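Local coordinates for long form salivary protein D7L1 (Aedes aegypti, PDB 3DXL), which binds and sequesters biogenic amines and eicosanoids such as leukotrienes of the host, holding lipids and amines in separate pockets, and so aids blood feeding by female mosquitoes, at residues A[3-6]-A[7-10]; A[134-137]-A[138-142]; A[146-149]-A[150-153]; A[189-192]-A[193-197]. One frame throughout, in Å; residues are numbered along the deposited sequence.

Three of the four contacts meet where the N-terminal, lipid-binding half of the protein joins the C-terminal, amine-binding half. Contact 1, at the start of helix 6-20, touches both contact 2 on helix 132-142 and contact 3 in the loop that follows it; their centres lie about 12 Å from its own. Pro6 rests on helix 132-142, while Asp5 and Glu7 meet Ile146. Contact 3 holds Lys149, a residue that binds leukotriene E4, and its Tyr153 packs on Cys192 and Gly196 of contact 4, with centres about 13 Å apart. Contact 4 carries His189 of the noradrenaline site and stays about 12 Å, nearest atoms, from contact 2.

Contact 1 (A[3-6]-A[7-10]); sequences PFDP and EEML
Asp5 and Glu8 form a capping box that starts helix 6-20, each side chain serving the other's backbone. Asp5 is the N-cap: Glu8 N donates to Asp5 OD1 at 2.8 Å, meeting the oxygen nearly along its C-O direction. In return Asp5 N gives an almost straight bond (169°) to Glu8 OE1, 2.8 Å away, which accepts through its anti lone pair. With chi1 of 71°, Asp5 CG sits between its own backbone N and carbonyl carbon, which folds the carboxylate back over the first helical turn. The i to i+4 backbone bonds of the helix begin at once, Met9 N donating to Asp5 O and Leu10 N to Pro6 O.

Waters extend the polar set. One donates to Glu8 OE1 at 2.7 Å and, more distantly, to Pro3 O; another bridges Asp5 OD2 and Glu7 OE1. Glu7 OE2 turns elsewhere, to a salt bridge with Arg198 and a hydrogen bond from Tyr274.

The apolar share falls to Phe4 and Met9, whose side chains cross at about a right angle. Met9 SD comes within 3.4 Å of Phe4 CB and approaches the ring obliquely, 4.5 Å from its centroid, in a Met-aromatic contact. Glu8 CB lies at the ring edge.

Asp5 OD1 and Glu8 OE1 stand 3.7 Å apart, and the N-H that each oxygen accepts, with the positive end of the helix dipole, probably offsets the repulsion.

Contact 2 (A[134-137]-A[138-142]); sequences LTKG and LYEKL
Two turns of helix 132-142, the last turns of a helix ending just before the loop that holds Lys149, carry this contact through i to i+4 pairs. On one flank Thr135 and Tyr139 lie side by side and point the same way. The methyl of Thr135 does the touching: CG2, placed anti to the backbone N, reaches Tyr139 CE2 at 3.5 Å, and Tyr139 CD2 lies 3.4 Å from Thr135 O. The same carbonyl receives Tyr139 N at 2.9 Å. Thr135 OG1 looks back instead to Asn131 O.

Another flank pairs Lys136 with Glu140. Their side chains run alongside each other, but Lys136 NZ and Glu140 OE2 are 3.8 Å apart, a long salt bridge. A water closes the gap, accepting from Lys136 NZ at 2.7 Å and donating to Glu140 OE2 at 2.9 Å. The lysine's bend at chi4 (68°) turns NZ only slightly nearer the carboxylate than CE, so the water carries the link; both residues are exposed.

The Thr135 and Tyr139 flank turns inward: both lie on Pro6 of helix 6-20, Tyr139 also meets Leu10 of that helix and Lys149 of the following loop, and Leu138 completes the seat of Pro6.

Contact 3 (A[146-149]-A[150-153]); sequences IRQK and KQSY
Lys150 takes the third position of a type II beta turn running from Gln148 to Gln151, and its positive phi of 70° is what that turn demands there; the second position holds Lys149, which binds leukotriene E4. The backbone N of Lys150 lies over one face of the Arg147 guanidinium.

Gln151 closes the turn with both its backbone and its side chain. Its N donates to Gln148 O at 3.1 Å, coming from above the carbonyl plane, and its extended side chain (chi1 -178°, chi2 -179°) carries OE1 back to Gln148 N at 3.0 Å in an almost straight bond. Gln151 O in turn accepts Arg147 NE at 2.8 Å in its carbonyl plane, with a weak second bond from Arg147 NH1. Arg147 thus ties the start of the loop to the end of the turn, and its guanidinium also makes a cation-pi contact with Tyr274.

Past Ser152, whose hydroxyl caps Glu155 N at the start of helix 153-161 and bonds to Glu268, a residue that binds noradrenaline, comes Tyr153. Its CD1-CE1 side meets the aliphatic stem of Arg147 obliquely, at CB and CG. Arg147 CG and Tyr153 CD1 are 3.6 Å apart, and one water joins Arg147 N to Tyr153 OH.

Contact 4 (A[189-192]-A[193-197]); sequences HTDC and VMKGI
Lys195 NZ is gripped by several oxygens at the end of helix 184-196, in an i to i+4 salt bridge with Asp191. Asp191 OD2 accepts it at 2.9 Å through its syn lone pair, and Asp191 OD1 adds a weak bond at 3.1 Å. A water accepts from Lys195 NZ and donates to Asp191 OD2, and Asn204 OD1 is a further partner of the ammonium. Asp191 OD1 is also bound to Ser244 OG, which helps to fix the carboxylate. Lys195 CG lies anti to its carbonyl carbon (chi1 -74°), and the extended chain beyond it runs back along the helix toward Asp191.

Another side of the helix faces the amine pocket. Val193 CG2 sits over one face of the His189 imidazole, 4.1 Å from its centroid, a CH-pi contact. His189, which binds noradrenaline, has its ring further set by an edge-to-face contact with Tyr162, and its NE2 bonds to a glycerol, probably from the crystallisation liquor. Thr190 and Met194 run alongside each other, Thr190 CG2 meeting Met194 CG.

Cys192 is tied by disulfide to Cys157 of helix 153-161 in this odorant-binding-protein fold. Near the helix end Gly196 N donates to Cys192 O, then Ile197 N to Val193 O at 3.0 Å.

Contact 1 (A[3-6]-A[7-10])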
# COMPACT_ATOMS: atom_id res chain seq x y z
N PRO A 3 12.19 -6.51 3.69
CA PRO A 3 11.42 -7.39 2.81
C PRO A 3 9.96 -6.94 2.72
O PRO A 3 9.50 -6.12 3.54
CB PRO A 3 11.51 -8.74 3.52
CG PRO A 3 11.58 -8.36 4.98
CD PRO A 3 12.41 -7.12 5.02
N PHE A 4 9.24 -7.48 1.75
CA PHE A 4 7.83 -7.16 1.53
C PHE A 4 7.00 -8.42 1.62
O PHE A 4 7.34 -9.45 1.01
CB PHE A 4 7.65 -6.53 0.16
CG PHE A 4 8.37 -5.23 -0.01
CD1 PHE A 4 7.91 -4.07 0.62
CD2 PHE A 4 9.50 -5.15 -0.80
CE1 PHE A 4 8.58 -2.86 0.45
CE2 PHE A 4 10.17 -3.94 -0.98
CZ PHE A 4 9.71 -2.80 -0.35
N ASP A 5 5.89 -8.34 2.36
CA ASP A 5 4.99 -9.47 2.45
C ASP A 5 4.01 -9.45 1.27
O ASP A 5 4.06 -8.54 0.43
CB ASP A 5 4.31 -9.55 3.84
CG ASP A 5 3.27 -8.45 4.08
OD1 ASP A 5 2.68 -7.93 3.11
OD2 ASP A 5 3.01 -8.15 5.27
N PRO A 6 3.16 -10.48 1.14
CA PRO A 6 2.26 -10.50 -0.02
C PRO A 6 1.34 -9.28 -0.17
O PRO A 6 1.10 -8.84 -1.30
CB PRO A 6 1.45 -11.78 0.18
CG PRO A 6 2.42 -12.67 0.91
CD PRO A 6 3.07 -11.74 1.90
N GLU A 7 0.84 -8.77 0.95
CA GLU A 7 -0.02 -7.59 0.95
C GLU A 7 0.75 -6.36 0.49
O GLU A 7 0.23 -5.52 -0.25
CB GLU A 7 -0.59 -7.36 2.35
CG GLU A 7 -1.53 -6.15 2.47
CD GLU A 7 -0.80 -4.82 2.62
OE1 GLU A 7 0.36 -4.79 3.10
OE2 GLU A 7 -1.41 -3.77 2.31
N GLU A 8 2.00 -6.26 0.92
CA GLU A 8 2.83 -5.12 0.57
C GLU A 8 3.13 -5.09 -0.93
O GLU A 8 3.13 -4.03 -1.54
CB GLU A 8 4.10 -5.07 1.40
CG GLU A 8 3.82 -4.71 2.86
CD GLU A 8 5.01 -4.85 3.77
OE1 GLU A 8 5.66 -5.92 3.75
OE2 GLU A 8 5.28 -3.92 4.56
N MET A 9 3.38 -6.26 -1.51
CA MET A 9 3.59 -6.34 -2.96
C MET A 9 2.29 -6.11 -3.72
O MET A 9 2.29 -5.42 -4.74
CB MET A 9 4.25 -7.65 -3.37
CG MET A 9 5.66 -7.81 -2.82
SD MET A 9 6.76 -6.40 -3.16
CE MET A 9 6.60 -6.22 -4.93
N LEU A 10 1.18 -6.63 -3.20
CA LEU A 10 -0.10 -6.39 -3.84
C LEU A 10 -0.40 -4.89 -3.85
O LEU A 10 -0.87 -4.33 -4.85
CB LEU A 10 -1.23 -7.15 -3.14
CG LEU A 10 -2.62 -7.05 -3.79
CD1 LEU A 10 -2.67 -7.68 -5.20
CD2 LEU A 10 -3.64 -7.67 -2.87
O HOH W 1 7.15 -7.19 5.58
O HOH W 2 1.04 -6.28 5.37

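Contact 2 (A[134-137]-A[138-142])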
# COMPACT_ATOMS: atom_id res chain seq x y z
N LEU A 134 2.05 -20.19 -4.77
CA LEU A 134 2.89 -19.97 -3.61
C LEU A 134 2.28 -18.92 -2.68
O LEU A 134 2.31 -19.06 -1.46
CB LEU A 134 4.30 -19.56 -4.02
CG LEU A 134 5.16 -20.63 -4.72
CD1 LEU A 134 6.48 -20.03 -5.21
CD2 LEU A 134 5.42 -21.82 -3.80
N THR A 135 1.72 -17.86 -3.26
CA THR A 135 1.19 -16.75 -2.48
C THR A 135 -0.09 -17.19 -1.74
O THR A 135 -0.28 -16.83 -0.57
CB THR A 135 0.99 -15.52 -3.37
OG1 THR A 135 2.24 -15.20 -4.00
CG2 THR A 135 0.53 -14.32 -2.55
N LYS A 136 -0.91 -18.01 -2.38
CA LYS A 136 -2.09 -18.58 -1.72
C LYS A 136 -1.70 -19.32 -0.45
O LYS A 136 -2.34 -19.17 0.60
CB LYS A 136 -2.83 -19.51 -2.68
CG LYS A 136 -4.02 -20.26 -2.08
CD LYS A 136 -4.55 -21.30 -3.06
CE LYS A 136 -5.55 -22.23 -2.39
NZ LYS A 136 -6.82 -21.54 -2.01
N GLY A 137 -0.65 -20.14 -0.54
CA GLY A 137 -0.16 -20.89 0.61
C GLY A 137 0.33 -19.99 1.73
O GLY A 137 0.08 -20.26 2.90
N LEU A 138 1.05 -18.94 1.37
CA LEU A 138 1.54 -17.98 2.37
C LEU A 138 0.39 -17.24 3.06
O LEU A 138 0.39 -17.11 4.30
CB LEU A 138 2.51 -17.00 1.73
CG LEU A 138 3.37 -16.10 2.63
CD1 LEU A 138 3.91 -16.83 3.86
CD2 LEU A 138 4.50 -15.51 1.81
N TYR A 139 -0.61 -16.81 2.30
CA TYR A 139 -1.77 -16.16 2.92
C TYR A 139 -2.47 -17.09 3.90
O TYR A 139 -2.95 -16.65 4.94
CB TYR A 139 -2.77 -15.70 1.86
CG TYR A 139 -2.53 -14.33 1.26
CD1 TYR A 139 -2.56 -13.18 2.05
CD2 TYR A 139 -2.31 -14.19 -0.11
CE1 TYR A 139 -2.36 -11.91 1.49
CE2 TYR A 139 -2.11 -12.93 -0.68
CZ TYR A 139 -2.14 -11.80 0.12
OH TYR A 139 -1.95 -10.54 -0.42
N GLU A 140 -2.54 -18.38 3.59
CA GLU A 140 -3.15 -19.35 4.49
C GLU A 140 -2.34 -19.51 5.77
O GLU A 140 -2.90 -19.52 6.87
CB GLU A 140 -3.37 -20.69 3.78
CG GLU A 140 -4.37 -20.60 2.63
CD GLU A 140 -5.05 -21.91 2.27
OE1 GLU A 140 -4.48 -23.00 2.51
OE2 GLU A 140 -6.17 -21.84 1.71
N LYS A 141 -1.01 -19.60 5.64
CA LYS A 141 -0.12 -19.67 6.80
C LYS A 141 -0.30 -18.46 7.72
O LYS A 141 -0.40 -18.59 8.93
CB LYS A 141 1.35 -19.77 6.35
CG LYS A 141 1.77 -21.17 5.91
CD LYS A 141 3.29 -21.26 5.75
CE LYS A 141 3.76 -22.67 5.38
NZ LYS A 141 3.56 -23.64 6.50
N LEU A 142 -0.35 -17.28 7.12
CA LEU A 142 -0.46 -16.04 7.89
C LEU A 142 -1.85 -15.79 8.49
O LEU A 142 -1.96 -15.27 9.60
CB LEU A 142 0.02 -14.86 7.05
CG LEU A 142 1.51 -14.91 6.67
CD1 LEU A 142 1.81 -13.92 5.56
CD2 LEU A 142 2.41 -14.68 7.87
O HOH W 3 -6.99 -19.70 -0.07

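Contact 3 (A[146-149]-A[150-153])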
# COMPACT_ATOMS: atom_id res chain seq x y z
N ILE A 146 -2.24 -11.19 8.66
CA ILE A 146 -2.01 -10.30 7.52
C ILE A 146 -3.37 -9.92 6.95
O ILE A 146 -4.31 -10.70 6.99
CB ILE A 146 -1.11 -10.97 6.44
CG1 ILE A 146 -0.58 -9.93 5.44
CG2 ILE A 146 -1.86 -12.10 5.74
CD1 ILE A 146 0.40 -10.48 4.43
N ARG A 147 -3.46 -8.70 6.41
CA ARG A 147 -4.67 -8.36 5.68
C ARG A 147 -4.77 -9.30 4.46
O ARG A 147 -3.82 -9.45 3.68
CB ARG A 147 -4.62 -6.91 5.24
CG ARG A 147 -5.79 -6.46 4.38
CD ARG A 147 -5.47 -6.53 2.89
NE ARG A 147 -6.63 -6.12 2.11
CZ ARG A 147 -6.77 -6.31 0.81
NH1 ARG A 147 -7.88 -5.91 0.20
NH2 ARG A 147 -5.79 -6.89 0.10
N GLN A 148 -5.92 -9.94 4.31
CA GLN A 148 -6.15 -10.93 3.25
C GLN A 148 -6.70 -10.26 2.01
O GLN A 148 -7.24 -9.14 2.07
CB GLN A 148 -7.13 -12.00 3.74
CG GLN A 148 -6.61 -12.85 4.88
CD GLN A 148 -5.63 -13.92 4.43
OE1 GLN A 148 -5.75 -14.47 3.33
NE2 GLN A 148 -4.67 -14.23 5.29
N LYS A 149 -6.57 -10.91 0.87
CA LYS A 149 -7.16 -10.37 -0.34
C LYS A 149 -8.66 -10.17 -0.14
O LYS A 149 -9.33 -11.01 0.46
CB LYS A 149 -6.89 -11.27 -1.54
CG LYS A 149 -5.40 -11.37 -1.88
CD LYS A 149 -5.12 -12.22 -3.10
CE LYS A 149 -5.24 -11.41 -4.37
NZ LYS A 149 -4.77 -12.21 -5.52
N LYS A 150 -9.16 -9.04 -0.62
CA LYS A 150 -10.57 -8.67 -0.55
C LYS A 150 -11.06 -8.34 0.87
O LYS A 150 -12.27 -8.26 1.12
CB LYS A 150 -11.47 -9.73 -1.21
CG LYS A 150 -11.09 -10.10 -2.65
CD LYS A 150 -11.32 -8.97 -3.65
CE LYS A 150 -12.81 -8.67 -3.87
NZ LYS A 150 -13.60 -9.83 -4.41
N GLN A 151 -10.12 -8.11 1.79
CA GLN A 151 -10.47 -7.75 3.16
C GLN A 151 -10.24 -6.26 3.42
O GLN A 151 -9.18 -5.73 3.14
CB GLN A 151 -9.67 -8.59 4.17
CG GLN A 151 -10.03 -8.28 5.62
CD GLN A 151 -9.23 -9.09 6.62
OE1 GLN A 151 -8.08 -9.45 6.37
NE2 GLN A 151 -9.85 -9.36 7.77
N SER A 152 -11.25 -5.57 3.96
CA SER A 152 -11.03 -4.21 4.43
C SER A 152 -9.80 -4.15 5.32
O SER A 152 -9.68 -4.95 6.26
CB SER A 152 -12.24 -3.78 5.25
OG SER A 152 -11.95 -2.59 5.97
N TYR A 153 -8.89 -3.21 5.06
CA TYR A 153 -7.73 -3.11 5.94
C TYR A 153 -8.15 -2.72 7.36
O TYR A 153 -7.57 -3.16 8.34
CB TYR A 153 -6.65 -2.14 5.40
CG TYR A 153 -5.28 -2.54 5.90
CD1 TYR A 153 -4.40 -3.24 5.07
CD2 TYR A 153 -4.87 -2.26 7.20
CE1 TYR A 153 -3.16 -3.65 5.53
CE2 TYR A 153 -3.64 -2.66 7.68
CZ TYR A 153 -2.78 -3.36 6.84
OH TYR A 153 -1.55 -3.78 7.30
O HOH W 4 -6.81 -11.20 8.07
O HOH W 5 -1.28 -6.67 6.72

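Contact 4 (A[189-192]-A[193-197])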
# COMPACT_ATOMS: atom_id res chain seq x y z
N HIS A 189 -3.75 -0.12 17.57
CA HIS A 189 -4.73 -0.34 16.53
C HIS A 189 -4.66 0.77 15.47
O HIS A 189 -4.68 0.51 14.26
CB HIS A 189 -6.14 -0.43 17.13
CG HIS A 189 -7.22 -0.26 16.12
ND1 HIS A 189 -7.59 -1.27 15.26
CD2 HIS A 189 -7.95 0.82 15.77
CE1 HIS A 189 -8.53 -0.83 14.44
NE2 HIS A 189 -8.77 0.44 14.74
N THR A 190 -4.54 2.02 15.92
CA THR A 190 -4.51 3.15 15.02
C THR A 190 -3.21 3.15 14.21
O THR A 190 -3.21 3.51 13.04
CB THR A 190 -4.72 4.46 15.79
OG1 THR A 190 -6.02 4.44 16.42
CG2 THR A 190 -4.66 5.65 14.89
N ASP A 191 -2.11 2.72 14.83
CA ASP A 191 -0.87 2.50 14.09
C ASP A 191 -1.06 1.47 12.97
O ASP A 191 -0.60 1.67 11.84
CB ASP A 191 0.25 2.08 15.06
CG ASP A 191 1.62 2.09 14.40
OD1 ASP A 191 2.03 3.15 13.86
OD2 ASP A 191 2.28 1.04 14.42
N CYS A 192 -1.75 0.37 13.27
CA CYS A 192 -2.07 -0.65 12.27
C CYS A 192 -2.82 -0.04 11.09
O CYS A 192 -2.47 -0.29 9.93
CB CYS A 192 -2.89 -1.77 12.91
SG CYS A 192 -3.44 -3.13 11.83
N VAL A 193 -3.83 0.78 11.37
CA VAL A 193 -4.65 1.35 10.31
C VAL A 193 -3.88 2.40 9.50
O VAL A 193 -3.86 2.35 8.27
CB VAL A 193 -5.96 1.96 10.86
CG1 VAL A 193 -6.73 2.67 9.77
CG2 VAL A 193 -6.82 0.88 11.51
N MET A 194 -3.24 3.34 10.20
CA MET A 194 -2.52 4.43 9.53
C MET A 194 -1.36 3.93 8.67
O MET A 194 -1.09 4.49 7.60
CB MET A 194 -2.03 5.46 10.55
CG MET A 194 -3.15 6.18 11.29
SD MET A 194 -4.02 7.44 10.33
CE MET A 194 -2.85 8.82 10.42
N LYS A 195 -0.68 2.89 9.13
CA LYS A 195 0.37 2.29 8.31
C LYS A 195 -0.22 1.48 7.17
O LYS A 195 0.32 1.46 6.06
CB LYS A 195 1.32 1.45 9.17
CG LYS A 195 2.24 2.32 9.99
CD LYS A 195 3.12 1.52 10.90
CE LYS A 195 4.11 2.41 11.62
NZ LYS A 195 4.64 1.75 12.84
N GLY A 196 -1.36 0.82 7.41
CA GLY A 196 -2.00 0.01 6.40
C GLY A 196 -2.54 0.79 5.22
O GLY A 196 -2.64 0.26 4.11
N ILE A 197 -2.91 2.04 5.45
CA ILE A 197 -3.32 2.92 4.35
C ILE A 197 -2.23 3.91 3.97
O ILE A 197 -2.46 4.82 3.18
CB ILE A 197 -4.64 3.64 4.64
CG1 ILE A 197 -4.48 4.57 5.87
CG2 ILE A 197 -5.74 2.58 4.75
CD1 ILE A 197 -5.68 5.43 6.20
O HOH W 6 4.04 -0.82 13.46